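Local coordinates for protein triacylglycerol lipase (Clostridium botulinum, PDB 5AH1) that hydrolyses ester bonds, including those of synthetic polyesters, as a zinc-binding triacylglycerol lipase of the alpha/beta-hydrolase fold, at residues A[52-65]-A[433-446]. Residues are numbered along the deposited sequence; the frame is centred on the assembly and turned at random.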
loop_
_atom_site.group_PDB
_atom_site.type_symbol
_atom_site.label_atom_id
_atom_site.label_comp_id
_atom_site.label_asym_id
_atom_site.label_seq_id
_atom_site.Cartn_x
_atom_site.Cartn_y
_atom_site.Cartn_z
ATOM N N ILE A 52 -20.949 -7.157 8.610
ATOM C CA ILE A 52 -19.815 -7.633 7.826
ATOM C C ILE A 52 -19.742 -9.158 7.940
ATOM O O ILE A 52 -19.554 -9.847 6.942
ATOM C CB ILE A 52 -18.474 -7.007 8.271
ATOM C CG1 ILE A 52 -18.433 -5.510 7.936
ATOM C CG2 ILE A 52 -17.288 -7.747 7.637
ATOM C CD1 ILE A 52 -18.338 -5.160 6.444
ATOM N N ASN A 53 -19.921 -9.686 9.152
ATOM C CA ASN A 53 -19.804 -11.129 9.385
ATOM C C ASN A 53 -20.879 -11.947 8.665
ATOM O O ASN A 53 -20.724 -13.156 8.481
ATOM C CB ASN A 53 -19.816 -11.443 10.888
ATOM C CG ASN A 53 -18.560 -10.968 11.601
ATOM O OD1 ASN A 53 -17.494 -10.845 10.999
ATOM N ND2 ASN A 53 -18.682 -10.710 12.894
ATOM N N LYS A 54 -21.959 -11.286 8.259
ATOM C CA LYS A 54 -23.023 -11.927 7.486
ATOM C C LYS A 54 -22.697 -12.025 5.994
ATOM O O LYS A 54 -23.303 -12.819 5.276
ATOM C CB LYS A 54 -24.345 -11.182 7.674
ATOM C CG LYS A 54 -24.948 -11.338 9.060
ATOM C CD LYS A 54 -26.272 -10.595 9.189
ATOM C CE LYS A 54 -26.785 -10.639 10.613
ATOM N NZ LYS A 54 -28.070 -9.914 10.757
ATOM N N MET A 55 -21.747 -11.220 5.527
ATOM C CA MET A 55 -21.341 -11.262 4.126
ATOM C C MET A 55 -20.584 -12.565 3.837
ATOM O O MET A 55 -20.022 -13.174 4.748
ATOM C CB MET A 55 -20.461 -10.050 3.785
ATOM C CG MET A 55 -21.105 -8.711 4.082
ATOM S SD MET A 55 -20.044 -7.311 3.666
ATOM C CE MET A 55 -20.100 -7.358 1.884
ATOM N N PRO A 56 -20.580 -13.011 2.573
ATOM C CA PRO A 56 -19.875 -14.257 2.244
ATOM C C PRO A 56 -18.386 -14.123 2.517
ATOM O O PRO A 56 -17.780 -13.152 2.081
ATOM C CB PRO A 56 -20.120 -14.420 0.741
ATOM C CG PRO A 56 -21.304 -13.566 0.440
ATOM C CD PRO A 56 -21.246 -12.429 1.396
ATOM N N PRO A 57 -17.794 -15.070 3.243
ATOM C CA PRO A 57 -16.360 -14.921 3.497
ATOM C C PRO A 57 -15.508 -15.122 2.247
ATOM O O PRO A 57 -15.767 -15.996 1.425
ATOM C CB PRO A 57 -16.066 -16.019 4.521
ATOM C CG PRO A 57 -17.148 -17.012 4.346
ATOM C CD PRO A 57 -18.358 -16.255 3.908
ATOM N N LEU A 58 -14.477 -14.299 2.107
ATOM C CA LEU A 58 -13.515 -14.492 1.038
ATOM C C LEU A 58 -12.759 -15.780 1.319
ATOM O O LEU A 58 -12.351 -16.020 2.451
ATOM C CB LEU A 58 -12.544 -13.309 0.973
ATOM C CG LEU A 58 -11.744 -13.180 -0.320
ATOM C CD1 LEU A 58 -12.662 -12.821 -1.485
ATOM C CD2 LEU A 58 -10.649 -12.125 -0.167
ATOM N N LYS A 59 -12.572 -16.601 0.292
ATOM C CA LYS A 59 -11.905 -17.889 0.443
ATOM C C LYS A 59 -10.463 -17.858 -0.029
ATOM O O LYS A 59 -10.167 -17.500 -1.181
ATOM C CB LYS A 59 -12.676 -18.965 -0.313
ATOM C CG LYS A 59 -14.092 -19.140 0.189
ATOM C CD LYS A 59 -14.826 -20.208 -0.600
ATOM C CE LYS A 59 -16.219 -20.470 -0.039
ATOM N NZ LYS A 59 -16.743 -21.792 -0.504
ATOM N N PHE A 60 -9.557 -18.247 0.863
ATOM C CA PHE A 60 -8.157 -18.303 0.497
ATOM C C PHE A 60 -8.020 -19.454 -0.512
ATOM O O PHE A 60 -8.572 -20.529 -0.298
ATOM C CB PHE A 60 -7.277 -18.491 1.727
ATOM C CG PHE A 60 -5.833 -18.336 1.435
ATOM C CD1 PHE A 60 -5.276 -17.067 1.362
ATOM C CD2 PHE A 60 -5.027 -19.435 1.189
ATOM C CE1 PHE A 60 -3.944 -16.891 1.043
ATOM C CE2 PHE A 60 -3.686 -19.268 0.875
ATOM C CZ PHE A 60 -3.145 -17.996 0.816
ATOM N N PRO A 61 -7.323 -19.232 -1.630
ATOM C CA PRO A 61 -7.509 -20.143 -2.774
ATOM C C PRO A 61 -6.663 -21.413 -2.800
ATOM O O PRO A 61 -7.005 -22.307 -3.560
ATOM C CB PRO A 61 -7.135 -19.266 -3.964
ATOM C CG PRO A 61 -6.110 -18.348 -3.402
ATOM C CD PRO A 61 -6.596 -18.011 -2.027
ATOM N N VAL A 62 -5.592 -21.496 -2.019
ATOM C CA VAL A 62 -4.674 -22.620 -2.143
ATOM C C VAL A 62 -4.209 -23.099 -0.782
ATOM O O VAL A 62 -4.260 -22.376 0.214
ATOM C CB VAL A 62 -3.432 -22.260 -3.004
ATOM C CG1 VAL A 62 -3.848 -21.855 -4.408
ATOM C CG2 VAL A 62 -2.630 -21.142 -2.361
ATOM N N GLU A 63 -3.794 -24.355 -0.753
ATOM C CA GLU A 63 -3.060 -24.893 0.380
ATOM C C GLU A 63 -1.574 -24.682 0.132
ATOM O O GLU A 63 -1.120 -24.565 -1.016
ATOM C CB GLU A 63 -3.357 -26.386 0.572
ATOM C CG GLU A 63 -4.757 -26.689 1.120
ATOM C CD GLU A 63 -4.933 -26.304 2.595
ATOM O OE1 GLU A 63 -4.066 -26.656 3.435
ATOM O OE2 GLU A 63 -5.951 -25.648 2.916
ATOM N N PHE A 64 -0.812 -24.609 1.210
ATOM C CA PHE A 64 0.626 -24.495 1.083
ATOM C C PHE A 64 1.168 -25.729 0.353
ATOM O O PHE A 64 0.673 -26.842 0.554
ATOM C CB PHE A 64 1.298 -24.344 2.452
ATOM C CG PHE A 64 2.745 -23.990 2.348
ATOM C CD1 PHE A 64 3.129 -22.672 2.145
ATOM C CD2 PHE A 64 3.723 -24.968 2.391
ATOM C CE1 PHE A 64 4.462 -22.334 2.003
ATOM C CE2 PHE A 64 5.058 -24.632 2.244
ATOM C CZ PHE A 64 5.422 -23.312 2.045
ATOM N N PRO A 65 2.171 -25.548 -0.524
ATOM C CA PRO A 65 2.679 -26.707 -1.270
ATOM C C PRO A 65 3.041 -27.912 -0.403
ATOM O O PRO A 65 3.711 -27.781 0.625
ATOM C CB PRO A 65 3.933 -26.149 -1.954
ATOM C CG PRO A 65 3.652 -24.719 -2.142
ATOM C CD PRO A 65 2.831 -24.300 -0.946
ATOM N N PHE A 433 -15.632 -2.911 1.684
ATOM C CA PHE A 433 -16.437 -3.639 2.669
ATOM C C PHE A 433 -16.479 -5.110 2.284
ATOM O O PHE A 433 -16.906 -5.464 1.188
ATOM C CB PHE A 433 -17.848 -3.050 2.697
ATOM C CG PHE A 433 -17.876 -1.597 3.074
ATOM C CD1 PHE A 433 -17.650 -1.205 4.389
ATOM C CD2 PHE A 433 -18.106 -0.623 2.120
ATOM C CE1 PHE A 433 -17.657 0.127 4.742
ATOM C CE2 PHE A 433 -18.123 0.711 2.471
ATOM C CZ PHE A 433 -17.890 1.084 3.788
ATOM N N GLY A 434 -16.031 -5.966 3.195
ATOM C CA GLY A 434 -16.035 -7.393 2.942
ATOM C C GLY A 434 -15.653 -8.182 4.171
ATOM O O GLY A 434 -14.997 -7.672 5.085
ATOM N N ASN A 435 -16.091 -9.435 4.179
ATOM C CA ASN A 435 -15.770 -10.386 5.225
ATOM C C ASN A 435 -14.508 -11.118 4.810
ATOM O O ASN A 435 -14.558 -12.002 3.952
ATOM C CB ASN A 435 -16.951 -11.345 5.376
ATOM C CG ASN A 435 -16.742 -12.394 6.449
ATOM O OD1 ASN A 435 -15.723 -12.415 7.142
ATOM N ND2 ASN A 435 -17.726 -13.270 6.600
ATOM N N VAL A 436 -13.371 -10.715 5.379
ATOM C CA VAL A 436 -12.061 -11.187 4.925
ATOM C C VAL A 436 -11.190 -11.818 6.016
ATOM O O VAL A 436 -10.065 -12.239 5.735
ATOM C CB VAL A 436 -11.265 -10.041 4.248
ATOM C CG1 VAL A 436 -12.000 -9.547 3.009
ATOM C CG2 VAL A 436 -10.980 -8.885 5.213
ATOM N N LYS A 437 -11.694 -11.920 7.246
ATOM C CA LYS A 437 -10.819 -12.315 8.351
ATOM C C LYS A 437 -10.273 -13.733 8.163
ATOM O O LYS A 437 -9.097 -13.997 8.423
ATOM C CB LYS A 437 -11.504 -12.136 9.710
ATOM C CG LYS A 437 -12.694 -13.035 9.956
ATOM C CD LYS A 437 -13.398 -12.646 11.248
ATOM C CE LYS A 437 -14.614 -13.520 11.506
ATOM N NZ LYS A 437 -15.357 -13.109 12.734
ATOM N N ASP A 438 -11.105 -14.647 7.684
ATOM C CA ASP A 438 -10.647 -16.022 7.481
ATOM C C ASP A 438 -9.572 -16.112 6.402
ATOM O O ASP A 438 -8.633 -16.891 6.510
ATOM C CB ASP A 438 -11.830 -16.931 7.155
ATOM C CG ASP A 438 -12.756 -17.108 8.341
ATOM O OD1 ASP A 438 -12.251 -17.452 9.430
ATOM O OD2 ASP A 438 -13.976 -16.882 8.190
ATOM N N TRP A 439 -9.697 -15.288 5.369
ATOM C CA TRP A 439 -8.690 -15.229 4.319
ATOM C C TRP A 439 -7.336 -14.854 4.915
ATOM O O TRP A 439 -6.314 -15.510 4.641
ATOM C CB TRP A 439 -9.121 -14.237 3.244
ATOM C CG TRP A 439 -8.264 -14.211 1.987
ATOM C CD1 TRP A 439 -8.554 -14.794 0.795
ATOM C CD2 TRP A 439 -7.020 -13.508 1.793
ATOM N NE1 TRP A 439 -7.564 -14.537 -0.121
ATOM C CE2 TRP A 439 -6.610 -13.749 0.466
ATOM C CE3 TRP A 439 -6.214 -12.709 2.610
ATOM C CZ2 TRP A 439 -5.422 -13.239 -0.055
ATOM C CZ3 TRP A 439 -5.041 -12.201 2.091
ATOM C CH2 TRP A 439 -4.652 -12.466 0.769
ATOM N N TYR A 440 -7.320 -13.813 5.744
ATOM C CA TYR A 440 -6.075 -13.386 6.365
ATOM C C TYR A 440 -5.508 -14.417 7.343
ATOM O O TYR A 440 -4.293 -14.614 7.395
ATOM C CB TYR A 440 -6.243 -12.024 7.043
ATOM C CG TYR A 440 -6.219 -10.895 6.052
ATOM C CD1 TYR A 440 -7.377 -10.459 5.430
ATOM C CD2 TYR A 440 -5.017 -10.299 5.697
ATOM C CE1 TYR A 440 -7.343 -9.444 4.500
ATOM C CE2 TYR A 440 -4.975 -9.275 4.771
ATOM C CZ TYR A 440 -6.141 -8.865 4.174
ATOM O OH TYR A 440 -6.083 -7.852 3.245
ATOM N N MET A 441 -6.369 -15.084 8.110
ATOM C CA MET A 441 -5.898 -16.125 9.021
ATOM C C MET A 441 -5.280 -17.290 8.242
ATOM O O MET A 441 -4.222 -17.808 8.619
ATOM C CB MET A 441 -7.030 -16.568 9.950
ATOM C CG MET A 441 -7.346 -15.461 10.982
ATOM S SD MET A 441 -8.611 -15.822 12.168
ATOM C CE MET A 441 -10.029 -15.747 11.110
ATOM N N ASP A 442 -5.925 -17.683 7.146
ATOM C CA ASP A 442 -5.383 -18.729 6.295
ATOM C C ASP A 442 -4.083 -18.298 5.638
ATOM O O ASP A 442 -3.185 -19.111 5.463
ATOM C CB ASP A 442 -6.399 -19.163 5.231
ATOM C CG ASP A 442 -7.509 -20.032 5.799
ATOM O OD1 ASP A 442 -7.399 -20.476 6.965
ATOM O OD2 ASP A 442 -8.496 -20.267 5.069
ATOM N N TYR A 443 -3.963 -17.022 5.272
ATOM C CA TYR A 443 -2.721 -16.559 4.664
ATOM C C TYR A 443 -1.596 -16.561 5.686
ATOM O O TYR A 443 -0.467 -16.922 5.365
ATOM C CB TYR A 443 -2.864 -15.161 4.064
ATOM C CG TYR A 443 -1.734 -14.746 3.144
ATOM C CD1 TYR A 443 -1.085 -15.663 2.323
ATOM C CD2 TYR A 443 -1.345 -13.420 3.058
ATOM C CE1 TYR A 443 -0.084 -15.276 1.466
ATOM C CE2 TYR A 443 -0.344 -13.031 2.192
ATOM C CZ TYR A 443 0.282 -13.957 1.403
ATOM O OH TYR A 443 1.265 -13.591 0.502
ATOM N N ALA A 444 -1.901 -16.159 6.919
ATOM C CA ALA A 444 -0.885 -16.179 7.971
ATOM C C ALA A 444 -0.389 -17.608 8.167
ATOM O O ALA A 444 0.805 -17.832 8.317
ATOM C CB ALA A 444 -1.431 -15.632 9.279
ATOM N N SER A 445 -1.315 -18.561 8.191
ATOM C CA SER A 445 -0.946 -19.975 8.309
ATOM C C SER A 445 -0.034 -20.379 7.139
ATOM O O SER A 445 1.011 -21.013 7.335
ATOM C CB SER A 445 -2.183 -20.870 8.346
ATOM O OG SER A 445 -2.926 -20.677 9.542
ATOM N N PHE A 446 -0.420 -19.992 5.925
ATOM C CA PHE A 446 0.356 -20.277 4.725
ATOM C C PHE A 446 1.789 -19.761 4.905
ATOM O O PHE A 446 2.750 -20.502 4.709
ATOM C CB PHE A 446 -0.362 -19.638 3.521
ATOM C CG PHE A 446 0.320 -19.842 2.178
ATOM C CD1 PHE A 446 1.357 -19.019 1.775
ATOM C CD2 PHE A 446 -0.119 -20.825 1.307
ATOM C CE1 PHE A 446 1.962 -19.183 0.535
ATOM C CE2 PHE A 446 0.478 -20.990 0.069
ATOM C CZ PHE A 446 1.516 -20.169 -0.321
HETATM O O HOH W 1 -15.362 -10.747 9.280
HETATM O O HOH W 2 -15.656 -10.211 13.458
HETATM O O HOH W 3 -17.524 -10.417 1.920
HETATM O O HOH W 4 -12.368 -14.393 4.655
HETATM O O HOH W 5 -8.889 -15.224 -2.693
HETATM O O HOH W 6 -10.154 -18.672 3.587
#
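Phe60 sets its ring against Trp439, Tyr443 and Phe446, successive side chains about one turn apart on helix 437-448. Its CG stands anti to the backbone N (chi1 -171°), which carries the ring from the largely extended 55-65 chain down onto the helix. CD1 presents the ring edge to the indole, 3.7 Å from Trp439 CE2, and the planes meet at 64°, an edge-to-face pair. Leu58 takes the opposite face of the indole: its CD2 lies 3.8 Å from the centroid of the five-membered ring, over the face, a CH-pi contact. The Phe60 and Tyr443 rings approach obliquely instead, with Phe60 CE1 3.4 Å from Tyr443 CD1. Phe60 CE2 lies 3.9 Å from Phe446 CD2, these rings again oblique. Farther along, Phe446 receives the edge of Phe64 on its face, Phe64 CD1 lying 3.8 Å from Phe446 CE2 with the planes 68° apart. Together these five rings form an aromatic cluster that binds the N-terminal extended segment to the last helix of the alpha/beta-hydrolase fold; Trp331, at the end of strand 327-331 of the parallel sheet, meets Phe60, Trp439 and Tyr443 from the sheet side, and the Tyr443 hydroxyl is hydrogen-bonded to Ser225. Before the helix, Asn435 makes the direct hydrogen bonds across the contact. Its amide ND2 donates a nearly straight bond to Met55 O at 3.0 Å; the acceptor lies in the amide plane, but the donor is tilted from the carbonyl plane of Met55. The backbone Asn435 O accepts from Leu58 N at 2.9 Å. Water 1, donating to both Asn435 OD1 and Asn53 OD1, gives the other end of the amide a partner, while water 6 links Phe60 N to Asp442 OD2 and water 5 joins Trp439 NE1 to Lys59 O.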